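PDB 1Y9Q: transcriptional regulator, HTH_3 family, which probably binds DNA through a helix-turn-helix domain to regulate transcription, and carries a cupin domain that holds a zinc ion and D-methionine. Local coordinates for residues H122-E128 with S158-Y164; G103-I109 with F173-Y179; T30-V36 with K58-L63; L111-Q117 with Y164-K170. Numbering follows the deposited sequence.

Interaction 1: residues H122-E128 with S158-Y164. With ZN (zinc ion), chain B; MED (D-methionine), chain C.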
# COMPACT_ATOMS: atom_id res chain seq x y z
N HIS A 122 -9.82 2.94 2.68
CA HIS A 122 -11.10 3.45 2.21
C HIS A 122 -11.55 4.35 3.35
O HIS A 122 -10.84 4.47 4.35
CB HIS A 122 -12.10 2.32 1.96
CG HIS A 122 -11.69 1.39 0.84
ND1 HIS A 122 -11.02 1.84 -0.28
CD2 HIS A 122 -11.88 0.07 0.67
CE1 HIS A 122 -10.81 0.82 -1.09
NE2 HIS A 122 -11.32 -0.27 -0.54
N ALA A 123 -12.72 4.97 3.22
CA ALA A 123 -13.21 5.88 4.26
C ALA A 123 -13.36 5.19 5.61
O ALA A 123 -13.56 3.98 5.69
CB ALA A 123 -14.54 6.50 3.84
N LEU A 124 -13.27 5.99 6.68
CA LEU A 124 -13.38 5.48 8.04
C LEU A 124 -14.60 4.60 8.24
O LEU A 124 -15.71 4.95 7.87
CB LEU A 124 -13.44 6.66 9.03
CG LEU A 124 -13.55 6.32 10.52
CD1 LEU A 124 -12.28 5.63 11.00
CD2 LEU A 124 -13.79 7.60 11.31
N GLY A 125 -14.39 3.43 8.84
CA GLY A 125 -15.49 2.53 9.10
C GLY A 125 -15.95 1.66 7.94
O GLY A 125 -16.83 0.82 8.13
N VAL A 126 -15.38 1.83 6.76
CA VAL A 126 -15.80 0.99 5.63
C VAL A 126 -15.28 -0.42 5.87
O VAL A 126 -14.11 -0.62 6.18
CB VAL A 126 -15.26 1.52 4.29
CG1 VAL A 126 -15.64 0.56 3.17
CG2 VAL A 126 -15.84 2.89 4.02
N ILE A 127 -16.17 -1.40 5.72
CA ILE A 127 -15.83 -2.80 5.95
C ILE A 127 -15.96 -3.64 4.67
O ILE A 127 -16.86 -3.42 3.87
CB ILE A 127 -16.76 -3.38 7.06
CG1 ILE A 127 -16.42 -2.71 8.40
CG2 ILE A 127 -16.65 -4.90 7.12
CD1 ILE A 127 -17.46 -2.95 9.48
N GLU A 128 -15.05 -4.59 4.47
CA GLU A 128 -15.11 -5.44 3.29
C GLU A 128 -15.25 -6.90 3.63
O GLU A 128 -14.71 -7.37 4.63
CB GLU A 128 -13.87 -5.26 2.41
CG GLU A 128 -13.86 -3.99 1.60
CD GLU A 128 -12.70 -3.94 0.62
OE1 GLU A 128 -12.47 -4.95 -0.08
OE2 GLU A 128 -12.03 -2.90 0.55
N SER A 158 -11.54 -2.04 6.13
CA SER A 158 -10.80 -1.55 4.97
C SER A 158 -10.27 -0.13 5.06
O SER A 158 -9.67 0.36 4.09
CB SER A 158 -11.65 -1.69 3.70
OG SER A 158 -12.77 -0.82 3.74
N ASP A 159 -10.50 0.54 6.18
CA ASP A 159 -9.99 1.90 6.35
C ASP A 159 -8.54 1.82 6.82
O ASP A 159 -8.14 2.46 7.80
CB ASP A 159 -10.87 2.69 7.34
CG ASP A 159 -10.99 2.03 8.70
OD1 ASP A 159 -10.57 0.86 8.86
OD2 ASP A 159 -11.52 2.69 9.63
N GLN A 160 -7.77 1.00 6.11
CA GLN A 160 -6.35 0.80 6.38
C GLN A 160 -5.74 0.29 5.09
O GLN A 160 -6.46 -0.15 4.19
CB GLN A 160 -6.16 -0.27 7.46
CG GLN A 160 -6.64 -1.66 7.05
CD GLN A 160 -6.29 -2.72 8.07
OE1 GLN A 160 -5.12 -2.90 8.41
NE2 GLN A 160 -7.29 -3.44 8.57
N PRO A 161 -4.40 0.36 4.96
CA PRO A 161 -3.79 -0.13 3.73
C PRO A 161 -4.17 -1.59 3.59
O PRO A 161 -4.09 -2.36 4.56
CB PRO A 161 -2.29 0.05 4.00
CG PRO A 161 -2.26 1.26 4.88
CD PRO A 161 -3.39 0.97 5.85
N HIS A 162 -4.63 -1.98 2.41
CA HIS A 162 -5.01 -3.37 2.18
C HIS A 162 -4.71 -3.74 0.74
O HIS A 162 -4.21 -2.92 -0.02
CB HIS A 162 -6.50 -3.61 2.51
CG HIS A 162 -7.47 -2.80 1.70
ND1 HIS A 162 -7.64 -1.45 1.88
CD2 HIS A 162 -8.35 -3.17 0.74
CE1 HIS A 162 -8.59 -1.02 1.06
NE2 HIS A 162 -9.04 -2.05 0.36
N GLY A 163 -5.00 -4.98 0.38
CA GLY A 163 -4.73 -5.40 -0.98
C GLY A 163 -5.26 -6.78 -1.30
O GLY A 163 -5.70 -7.50 -0.40
N TYR A 164 -5.21 -7.14 -2.58
CA TYR A 164 -5.69 -8.43 -3.04
C TYR A 164 -4.68 -8.98 -4.05
O TYR A 164 -4.13 -8.22 -4.84
CB TYR A 164 -7.03 -8.28 -3.74
CG TYR A 164 -7.93 -7.25 -3.11
CD1 TYR A 164 -7.73 -5.89 -3.33
CD2 TYR A 164 -8.97 -7.64 -2.27
CE1 TYR A 164 -8.54 -4.94 -2.73
CE2 TYR A 164 -9.79 -6.69 -1.66
CZ TYR A 164 -9.57 -5.34 -1.90
OH TYR A 164 -10.37 -4.41 -1.29
ZN ZN B . -10.82 -2.27 -0.98
N MED C . -12.45 -2.54 -2.47
CA MED C . -11.90 -2.37 -3.84
C MED C . -10.42 -1.96 -3.79
O MED C . -9.80 -1.80 -2.73
CB MED C . -12.10 -3.69 -4.63
CG MED C . -11.65 -3.78 -6.07
SD MED C . -12.74 -2.67 -7.00
CE MED C . -14.30 -3.42 -6.81
OXT MED C . -9.81 -1.77 -4.85
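The metal site of the cupin barrel is assembled here from the 122-128 loop, which runs into strand 127-134, and the 158-164 segment, which runs into strand 162-166. Zinc is bound by His122 NE2 (2.1 Å), Glu128 OE2 (2.0 Å), His162 NE2 (2.2 Å) and Tyr164 OH (2.2 Å), and D-methionine completes six donor atoms by chelating through its N (2.2 Å) and O (2.1 Å). The cupin family commonly sets histidines and a glutamate around its metal; here a tyrosine joins them. Shared coordination draws the two imidazoles together in an offset edge-to-face pair, the edge of His162 toward the face of His122, centroids 4.4 Å apart. On its far side His162 ND1 donates to Gln160 O (2.9 Å), which fixes the ring orientation and leaves NE2 for the metal. Hydrogen bonds join the loops: backbone His122 N to Ser158 O (2.9 Å) and Ser158 N to Val126 O (2.9 Å), with the Ser158 OG side chain also donating to Val126 O (2.8 Å). Residues 123-126 form a type II beta turn closed by Val126 N to Ala123 O (3.0 Å), with Gly125 at the positive-phi position. From within the turn Leu124 CD1 lies 3.3 Å from Asp159 OD2, and the same carboxylate oxygen, OD2 of Asp159, accepts a nearly linear hydrogen bond from Gly125 N at 3.1 Å.

Interaction 2: residues G103-I109 with F173-Y179. With MED (D-methionine), chain C.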
# COMPACT_ATOMS: atom_id res chain seq x y z
N GLY A 103 -26.25 0.30 2.71
CA GLY A 103 -24.87 0.77 2.69
C GLY A 103 -23.96 -0.16 1.90
O GLY A 103 -22.74 -0.06 1.99
N LEU A 104 -24.55 -1.06 1.11
CA LEU A 104 -23.76 -2.03 0.36
C LEU A 104 -23.52 -1.77 -1.13
O LEU A 104 -24.37 -1.26 -1.85
CB LEU A 104 -24.37 -3.43 0.48
CG LEU A 104 -24.70 -3.99 1.86
CD1 LEU A 104 -25.09 -5.45 1.69
CD2 LEU A 104 -23.50 -3.84 2.80
N GLU A 105 -22.34 -2.20 -1.55
CA GLU A 105 -21.87 -2.12 -2.92
C GLU A 105 -21.29 -3.52 -3.12
O GLU A 105 -20.43 -3.93 -2.34
CB GLU A 105 -20.77 -1.07 -2.99
CG GLU A 105 -20.51 -0.52 -4.35
CD GLU A 105 -19.72 0.76 -4.27
OE1 GLU A 105 -20.16 1.74 -4.89
OE2 GLU A 105 -18.66 0.79 -3.60
N ILE A 106 -21.75 -4.26 -4.13
CA ILE A 106 -21.26 -5.63 -4.32
C ILE A 106 -20.67 -5.90 -5.70
O ILE A 106 -21.31 -5.67 -6.73
CB ILE A 106 -22.39 -6.64 -4.05
CG1 ILE A 106 -22.95 -6.41 -2.64
CG2 ILE A 106 -21.87 -8.06 -4.18
CD1 ILE A 106 -24.16 -7.27 -2.31
N PHE A 107 -19.45 -6.43 -5.70
CA PHE A 107 -18.73 -6.72 -6.93
C PHE A 107 -18.25 -8.16 -7.02
O PHE A 107 -18.09 -8.85 -6.01
CB PHE A 107 -17.48 -5.85 -7.04
CG PHE A 107 -17.72 -4.41 -6.78
CD1 PHE A 107 -18.18 -3.57 -7.78
CD2 PHE A 107 -17.47 -3.87 -5.52
CE1 PHE A 107 -18.37 -2.21 -7.55
CE2 PHE A 107 -17.66 -2.52 -5.26
CZ PHE A 107 -18.11 -1.69 -6.28
N GLU A 108 -18.02 -8.60 -8.26
CA GLU A 108 -17.46 -9.92 -8.51
C GLU A 108 -16.18 -9.55 -9.24
O GLU A 108 -16.23 -8.99 -10.34
CB GLU A 108 -18.37 -10.76 -9.42
CG GLU A 108 -17.86 -12.18 -9.60
CD GLU A 108 -18.90 -13.12 -10.16
OE1 GLU A 108 -19.94 -13.33 -9.49
OE2 GLU A 108 -18.68 -13.66 -11.26
N ILE A 109 -15.04 -9.83 -8.62
CA ILE A 109 -13.74 -9.46 -9.18
C ILE A 109 -12.93 -10.63 -9.72
O ILE A 109 -12.78 -11.65 -9.05
CB ILE A 109 -12.87 -8.77 -8.10
CG1 ILE A 109 -13.65 -7.65 -7.41
CG2 ILE A 109 -11.59 -8.24 -8.73
CD1 ILE A 109 -14.25 -6.65 -8.36
N PHE A 173 -13.39 -13.60 -7.00
CA PHE A 173 -13.96 -13.50 -5.66
C PHE A 173 -15.05 -12.44 -5.58
O PHE A 173 -15.05 -11.48 -6.35
CB PHE A 173 -12.86 -13.19 -4.64
CG PHE A 173 -12.18 -11.85 -4.83
CD1 PHE A 173 -12.55 -10.75 -4.06
CD2 PHE A 173 -11.15 -11.70 -5.75
CE1 PHE A 173 -11.90 -9.52 -4.20
CE2 PHE A 173 -10.49 -10.48 -5.90
CZ PHE A 173 -10.87 -9.39 -5.12
N GLN A 174 -15.99 -12.65 -4.66
CA GLN A 174 -17.05 -11.68 -4.47
C GLN A 174 -16.53 -10.70 -3.43
O GLN A 174 -15.93 -11.10 -2.43
CB GLN A 174 -18.32 -12.34 -3.93
CG GLN A 174 -19.43 -11.31 -3.71
CD GLN A 174 -20.59 -11.84 -2.91
OE1 GLN A 174 -20.45 -12.18 -1.73
NE2 GLN A 174 -21.76 -11.93 -3.54
N ASN A 175 -16.76 -9.42 -3.67
CA ASN A 175 -16.32 -8.40 -2.73
C ASN A 175 -17.51 -7.53 -2.33
O ASN A 175 -18.11 -6.88 -3.17
CB ASN A 175 -15.22 -7.54 -3.37
CG ASN A 175 -14.67 -6.47 -2.43
OD1 ASN A 175 -14.54 -6.68 -1.22
ND2 ASN A 175 -14.32 -5.33 -3.00
N ILE A 176 -17.87 -7.57 -1.05
CA ILE A 176 -18.96 -6.75 -0.54
C ILE A 176 -18.30 -5.58 0.19
O ILE A 176 -17.50 -5.79 1.10
CB ILE A 176 -19.83 -7.52 0.48
CG1 ILE A 176 -20.57 -8.66 -0.22
CG2 ILE A 176 -20.81 -6.57 1.16
CD1 ILE A 176 -21.26 -9.59 0.75
N VAL A 177 -18.63 -4.35 -0.21
CA VAL A 177 -18.07 -3.17 0.46
C VAL A 177 -19.21 -2.50 1.22
O VAL A 177 -20.16 -2.00 0.61
CB VAL A 177 -17.46 -2.18 -0.56
CG1 VAL A 177 -16.88 -0.98 0.15
CG2 VAL A 177 -16.39 -2.88 -1.38
N ALA A 178 -19.12 -2.51 2.55
CA ALA A 178 -20.16 -1.94 3.39
C ALA A 178 -19.74 -0.61 4.00
O ALA A 178 -18.76 -0.54 4.76
CB ALA A 178 -20.54 -2.93 4.49
N TYR A 179 -20.48 0.43 3.67
CA TYR A 179 -20.20 1.78 4.16
C TYR A 179 -20.99 2.11 5.42
O TYR A 179 -22.13 1.69 5.57
CB TYR A 179 -20.54 2.80 3.08
CG TYR A 179 -19.77 2.63 1.79
CD1 TYR A 179 -18.67 3.44 1.51
CD2 TYR A 179 -20.14 1.68 0.84
CE1 TYR A 179 -17.98 3.32 0.32
CE2 TYR A 179 -19.45 1.55 -0.37
CZ TYR A 179 -18.37 2.38 -0.62
OH TYR A 179 -17.69 2.31 -1.81
N MED C . -12.45 -2.54 -2.47
CA MED C . -11.90 -2.37 -3.84
C MED C . -10.42 -1.96 -3.79
O MED C . -9.80 -1.80 -2.73
CB MED C . -12.10 -3.69 -4.63
CG MED C . -11.65 -3.78 -6.07
SD MED C . -12.74 -2.67 -7.00
CE MED C . -14.30 -3.42 -6.81
OXT MED C . -9.81 -1.77 -4.85
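Alternate residues pair their backbone donors and acceptors across these antiparallel strands, whose short axes approach to 4.6 Å at 159°. Glu105 and Val177 exchange two bonds (Glu105 N to Val177 O 3.1 Å, Val177 N to Glu105 O 2.8 Å), as do Phe107 and Asn175 (Phe107 N to Asn175 O 2.9 Å, Asn175 N to Phe107 O 2.8 Å) and Ile109 and Phe173 (Ile109 N to Phe173 O 2.8 Å, Phe173 N to Ile109 O 2.9 Å). At the end of the ladder Tyr179 N donates to Gly103 O (2.9 Å). Intervening residues bond to the flanking strands, Ile106 with Leu95 and Phe96, Ile176 with Tyr129. The pair belongs to the five-stranded sheet of the cupin barrel, where strand 104-111 lies between 90-99 and 171-178. Glu105, Phe107, Ile109, Phe173, Asn175 and Val177 share the inward face: Phe107 CD2 and Ile109 CD1 lie 3.5 and 3.6 Å from CE of D-methionine, and Ile109 CB sits over the Phe173 ring in a CH-pi contact. Leu104, Ile106, Ile176 and Ala178 pack on the other face, with Leu104 CD2 3.5 Å from Ala178 CB. The buried Glu105 carboxylate is satisfied twice over, OE2 accepting from Tyr179 OH at 2.5 Å and OE1 bonded to Ser68 OG.

Interaction 3: residues T30-V36 with K58-L63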
# COMPACT_ATOMS: atom_id res chain seq x y z
N THR A 30 -9.97 19.23 -2.27
CA THR A 30 -10.21 17.84 -2.65
C THR A 30 -8.89 17.08 -2.61
O THR A 30 -8.85 15.89 -2.27
CB THR A 30 -10.84 17.76 -4.06
OG1 THR A 30 -12.07 18.50 -4.08
CG2 THR A 30 -11.13 16.32 -4.44
N ALA A 31 -7.81 17.76 -2.95
CA ALA A 31 -6.49 17.14 -2.93
C ALA A 31 -6.14 16.75 -1.50
O ALA A 31 -5.68 15.63 -1.25
CB ALA A 31 -5.45 18.12 -3.48
N GLN A 32 -6.39 17.65 -0.55
CA GLN A 32 -6.09 17.38 0.85
C GLN A 32 -6.92 16.23 1.41
O GLN A 32 -6.41 15.39 2.17
CB GLN A 32 -6.34 18.64 1.70
CG GLN A 32 -5.49 19.83 1.31
CD GLN A 32 -4.00 19.52 1.30
OE1 GLN A 32 -3.45 19.09 2.32
NE2 GLN A 32 -3.35 19.73 0.16
N LEU A 33 -8.19 16.19 1.03
CA LEU A 33 -9.09 15.14 1.49
C LEU A 33 -8.74 13.75 0.96
O LEU A 33 -8.77 12.78 1.71
CB LEU A 33 -10.53 15.46 1.07
CG LEU A 33 -11.24 16.64 1.75
CD1 LEU A 33 -12.56 16.91 1.05
CD2 LEU A 33 -11.45 16.32 3.23
N THR A 34 -8.41 13.68 -0.32
CA THR A 34 -8.12 12.41 -0.99
C THR A 34 -6.67 11.93 -0.97
O THR A 34 -6.42 10.73 -1.13
CB THR A 34 -8.52 12.45 -2.46
OG1 THR A 34 -7.67 13.39 -3.14
CG2 THR A 34 -9.97 12.87 -2.62
N GLY A 35 -5.72 12.84 -0.82
CA GLY A 35 -4.33 12.44 -0.84
C GLY A 35 -3.82 12.36 -2.27
O GLY A 35 -2.69 11.95 -2.52
N VAL A 36 -4.67 12.73 -3.23
CA VAL A 36 -4.30 12.74 -4.64
C VAL A 36 -3.90 14.18 -4.96
O VAL A 36 -4.61 15.12 -4.59
CB VAL A 36 -5.48 12.32 -5.54
CG1 VAL A 36 -5.08 12.39 -7.00
CG2 VAL A 36 -5.93 10.90 -5.17
N LYS A 58 -9.37 6.00 -3.93
CA LYS A 58 -8.72 7.00 -3.11
C LYS A 58 -9.53 8.29 -3.13
O LYS A 58 -9.75 8.92 -2.09
CB LYS A 58 -7.30 7.24 -3.62
CG LYS A 58 -6.40 7.95 -2.65
CD LYS A 58 -4.95 7.81 -3.06
CE LYS A 58 -4.04 8.53 -2.10
NZ LYS A 58 -2.62 8.42 -2.51
N ILE A 59 -9.99 8.68 -4.31
CA ILE A 59 -10.78 9.90 -4.47
C ILE A 59 -12.15 9.75 -3.81
O ILE A 59 -12.57 10.63 -3.05
CB ILE A 59 -10.95 10.25 -5.96
CG1 ILE A 59 -9.58 10.57 -6.58
CG2 ILE A 59 -11.90 11.44 -6.12
CD1 ILE A 59 -9.60 10.77 -8.08
N ALA A 60 -12.83 8.65 -4.11
CA ALA A 60 -14.15 8.41 -3.52
C ALA A 60 -14.06 8.45 -2.00
O ALA A 60 -14.89 9.07 -1.33
CB ALA A 60 -14.69 7.04 -3.98
N SER A 61 -13.03 7.82 -1.45
CA SER A 61 -12.84 7.79 -0.01
C SER A 61 -12.73 9.19 0.58
O SER A 61 -13.36 9.50 1.59
CB SER A 61 -11.59 6.97 0.34
OG SER A 61 -11.75 5.62 -0.05
N GLY A 62 -11.94 10.04 -0.06
CA GLY A 62 -11.77 11.41 0.42
C GLY A 62 -13.04 12.23 0.33
O GLY A 62 -13.29 13.11 1.16
N LEU A 63 -13.86 11.94 -0.67
CA LEU A 63 -15.11 12.66 -0.87
C LEU A 63 -16.24 12.01 -0.09
O LEU A 63 -17.36 12.52 -0.06
CB LEU A 63 -15.48 12.67 -2.36
CG LEU A 63 -14.53 13.41 -3.30
CD1 LEU A 63 -14.93 13.13 -4.75
CD2 LEU A 63 -14.58 14.90 -3.00
O HOH W 1 -8.28 8.98 0.19
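Thr34 lays its methyl over the 58-63 helix, CG2 reaching 3.5 Å to Ile59 O and 3.8 Å to Gly62 CA. Both segments belong to the helix-turn-helix domain: 30-36 ends helix 27-34, the first helix of the HTH motif, and enters the turn toward helix 38-45, while 58-63 lies on helix 53-63. The short axes cross at 103° and approach to 8.1 Å. Glycine permits this closeness, since a CB on Gly62 would collide with Thr34 CG2; Leu33 O lies 3.5 Å from Gly62 CA. Apolar contacts flank the crossing, Thr30 CG2 to Leu63 CD2 at 4.0 Å and Val36 CG2 to Ile59 CG1 at 3.9 Å, and Leu41 of helix 38-45 packs on Thr30, Val36 and Ile59. The extended Lys58 chain runs along the turn, with CG 3.2 Å from Thr34 O, and its NZ forms a salt bridge with Glu143 of the second subunit. Gly35 leaves the helix with positive phi, and the Thr34 hydroxyl shapes the exit: OG1 donates to Thr30 O (2.9 Å) and accepts from Val36 N (3.1 Å) in an ST turn. One water joins the segments, donating to Thr34 O at 2.9 Å and Lys58 O at 2.7 Å.

Interaction 4: residues L111-Q117 with Y164-K170. With ZN (zinc ion), chain B; MED (D-methionine), chain C.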
# COMPACT_ATOMS: atom_id res chain seq x y z
N LEU A 111 -9.19 -11.63 -11.02
CA LEU A 111 -7.79 -11.26 -11.07
C LEU A 111 -7.09 -12.20 -12.04
O LEU A 111 -7.31 -13.42 -12.01
CB LEU A 111 -7.17 -11.39 -9.68
CG LEU A 111 -7.65 -10.40 -8.62
CD1 LEU A 111 -7.03 -10.73 -7.28
CD2 LEU A 111 -7.28 -8.99 -9.04
N LEU A 112 -6.24 -11.64 -12.90
CA LEU A 112 -5.53 -12.45 -13.89
C LEU A 112 -4.02 -12.27 -13.81
O LEU A 112 -3.52 -11.32 -13.19
CB LEU A 112 -5.99 -12.07 -15.30
CG LEU A 112 -7.48 -12.22 -15.61
CD1 LEU A 112 -7.76 -11.66 -17.00
CD2 LEU A 112 -7.89 -13.67 -15.52
N ASP A 113 -3.30 -13.21 -14.42
CA ASP A 113 -1.85 -13.18 -14.45
C ASP A 113 -1.28 -12.86 -13.06
O ASP A 113 -0.42 -12.00 -12.92
CB ASP A 113 -1.38 -12.13 -15.46
CG ASP A 113 0.05 -12.34 -15.91
OD1 ASP A 113 0.35 -13.44 -16.42
OD2 ASP A 113 0.87 -11.41 -15.76
N HIS A 114 -1.77 -13.59 -12.06
CA HIS A 114 -1.37 -13.42 -10.67
C HIS A 114 -1.19 -11.96 -10.27
O HIS A 114 -0.29 -11.61 -9.51
CB HIS A 114 -0.10 -14.24 -10.36
CG HIS A 114 1.11 -13.84 -11.13
ND1 HIS A 114 1.83 -12.70 -10.85
CD2 HIS A 114 1.77 -14.46 -12.14
CE1 HIS A 114 2.88 -12.63 -11.66
NE2 HIS A 114 2.86 -13.69 -12.45
N HIS A 115 -2.07 -11.11 -10.78
CA HIS A 115 -2.03 -9.68 -10.49
C HIS A 115 -2.17 -9.41 -8.99
O HIS A 115 -2.86 -10.13 -8.27
CB HIS A 115 -3.16 -8.96 -11.23
CG HIS A 115 -3.26 -7.50 -10.90
ND1 HIS A 115 -2.33 -6.58 -11.33
CD2 HIS A 115 -4.16 -6.81 -10.16
CE1 HIS A 115 -2.66 -5.38 -10.87
NE2 HIS A 115 -3.76 -5.50 -10.16
N GLN A 116 -1.48 -8.36 -8.52
CA GLN A 116 -1.55 -7.97 -7.13
C GLN A 116 -2.09 -6.54 -7.10
O GLN A 116 -1.57 -5.66 -7.79
CB GLN A 116 -0.17 -8.01 -6.47
CG GLN A 116 -0.23 -7.76 -4.97
CD GLN A 116 1.10 -7.97 -4.28
OE1 GLN A 116 1.77 -8.98 -4.49
NE2 GLN A 116 1.49 -7.01 -3.45
N GLN A 117 -3.13 -6.32 -6.30
CA GLN A 117 -3.77 -5.02 -6.21
C GLN A 117 -3.68 -4.44 -4.80
O GLN A 117 -4.32 -4.94 -3.88
CB GLN A 117 -5.25 -5.18 -6.60
CG GLN A 117 -6.07 -3.91 -6.64
CD GLN A 117 -5.67 -2.99 -7.77
OE1 GLN A 117 -5.15 -3.44 -8.80
NE2 GLN A 117 -5.91 -1.70 -7.59
N TYR A 164 -5.21 -7.14 -2.58
CA TYR A 164 -5.69 -8.43 -3.04
C TYR A 164 -4.68 -8.98 -4.05
O TYR A 164 -4.13 -8.22 -4.84
CB TYR A 164 -7.03 -8.28 -3.74
CG TYR A 164 -7.93 -7.25 -3.11
CD1 TYR A 164 -7.73 -5.89 -3.33
CD2 TYR A 164 -8.97 -7.64 -2.27
CE1 TYR A 164 -8.54 -4.94 -2.73
CE2 TYR A 164 -9.79 -6.69 -1.66
CZ TYR A 164 -9.57 -5.34 -1.90
OH TYR A 164 -10.37 -4.41 -1.29
N ALA A 165 -4.46 -10.28 -4.02
CA ALA A 165 -3.52 -10.89 -4.95
C ALA A 165 -3.94 -12.30 -5.34
O ALA A 165 -4.34 -13.10 -4.49
CB ALA A 165 -2.12 -10.91 -4.35
N ALA A 166 -3.85 -12.60 -6.63
CA ALA A 166 -4.19 -13.92 -7.12
C ALA A 166 -2.91 -14.74 -6.98
O ALA A 166 -1.85 -14.32 -7.45
CB ALA A 166 -4.61 -13.85 -8.58
N VAL A 167 -2.99 -15.88 -6.30
CA VAL A 167 -1.82 -16.73 -6.13
C VAL A 167 -1.76 -17.68 -7.32
O VAL A 167 -0.67 -17.96 -7.85
CB VAL A 167 -1.88 -17.52 -4.81
CG1 VAL A 167 -0.55 -18.23 -4.57
CG2 VAL A 167 -2.18 -16.58 -3.66
N THR A 168 -2.91 -18.18 -7.73
CA THR A 168 -2.98 -19.02 -8.92
C THR A 168 -3.05 -17.95 -10.01
O THR A 168 -3.37 -16.80 -9.71
CB THR A 168 -4.26 -19.88 -8.95
OG1 THR A 168 -5.39 -19.09 -8.57
CG2 THR A 168 -4.12 -21.06 -7.99
N GLU A 169 -2.74 -18.30 -11.25
CA GLU A 169 -2.78 -17.30 -12.32
C GLU A 169 -4.09 -16.53 -12.35
O GLU A 169 -4.12 -15.33 -12.62
CB GLU A 169 -2.53 -17.94 -13.68
CG GLU A 169 -1.11 -18.44 -13.88
CD GLU A 169 -0.07 -17.43 -13.45
OE1 GLU A 169 -0.16 -16.26 -13.89
OE2 GLU A 169 0.84 -17.80 -12.67
N LYS A 170 -5.18 -17.23 -12.07
CA LYS A 170 -6.49 -16.61 -12.06
C LYS A 170 -7.21 -16.87 -10.75
O LYS A 170 -7.05 -17.93 -10.14
CB LYS A 170 -7.33 -17.14 -13.23
CG LYS A 170 -8.78 -16.66 -13.22
CD LYS A 170 -9.56 -17.25 -14.39
CE LYS A 170 -11.01 -16.78 -14.37
NZ LYS A 170 -11.80 -17.28 -15.53
ZN ZN B . -10.82 -2.27 -0.98
N MED C . -12.45 -2.54 -2.47
CA MED C . -11.90 -2.37 -3.84
C MED C . -10.42 -1.96 -3.79
O MED C . -9.80 -1.80 -2.73
CB MED C . -12.10 -3.69 -4.63
CG MED C . -11.65 -3.78 -6.07
SD MED C . -12.74 -2.67 -7.00
CE MED C . -14.30 -3.42 -6.81
OXT MED C . -9.81 -1.77 -4.85
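Leu111, at the end of its strand, turns its side chain onto the other segment, CB 3.7 Å from Ala166 CB and CD1 4.3 Å from Tyr164 CB, while its carbonyl O receives a CA-H...O contact from Lys170 CA (3.3 Å). Leu112 follows with CD2 3.9 Å from the aliphatic Lys170 CG. Asp113 and His114 both have positive phi and carry the chain round a tight bend, closed by His115 N to Leu112 O (2.8 Å). The Asp113 carboxylate lies near that of Glu169 (OD1 to OE1 3.8 Å), like charges at an exposed edge. His114 N donates to Glu169 O at 3.0 Å, and its ring brings CD2 to 3.2 Å from Glu169 OE1. His115 O accepts from Ala166 N (3.1 Å), and His115 NE2 donates to Gln117 OE1 (2.8 Å). With Gln116, non-hydrogen-bonded partner of Ala165 (CG to CB 3.7 Å), the antiparallel ladder of this cupin sheet begins. Gln117 and Tyr164 then form a hydrogen-bonded pair, Gln117 N to Tyr164 O 2.6 Å and Tyr164 N to Gln117 O 2.7 Å, on the strand from which Tyr164 OH reaches zinc (2.2 Å). At the dimer contact His114 meets His114 of the second subunit, and Gln116 packs on that subunit's Gln116. Strand 116-119 edges the four-stranded sheet within this chain, beside 162-166, whose other neighbour is 137-141.

How the interactions relate
Three of the contacts converge on the zinc and D-methionine pocket. Interaction 1 supplies all four protein ligands of the metal, interaction 2 lines the ligand's side chain, and interaction 4 shares Tyr164 with interaction 1. Interactions 1 and 2 lie 12 Å apart between centres and join in one sheet, with Ile127 O 2.8 Å from Ala178 N; Phe173 CZ of interaction 2 packs 3.8 Å from Tyr164 CD2 of interaction 4. Interaction 3 lies in the helical domain, 27 Å from interaction 4 between centres, yet it touches the metal-site loop where Ser61 OG sits 3.2 Å from His122 CA. The Lys58 side chain stays about 9 Å from D-methionine.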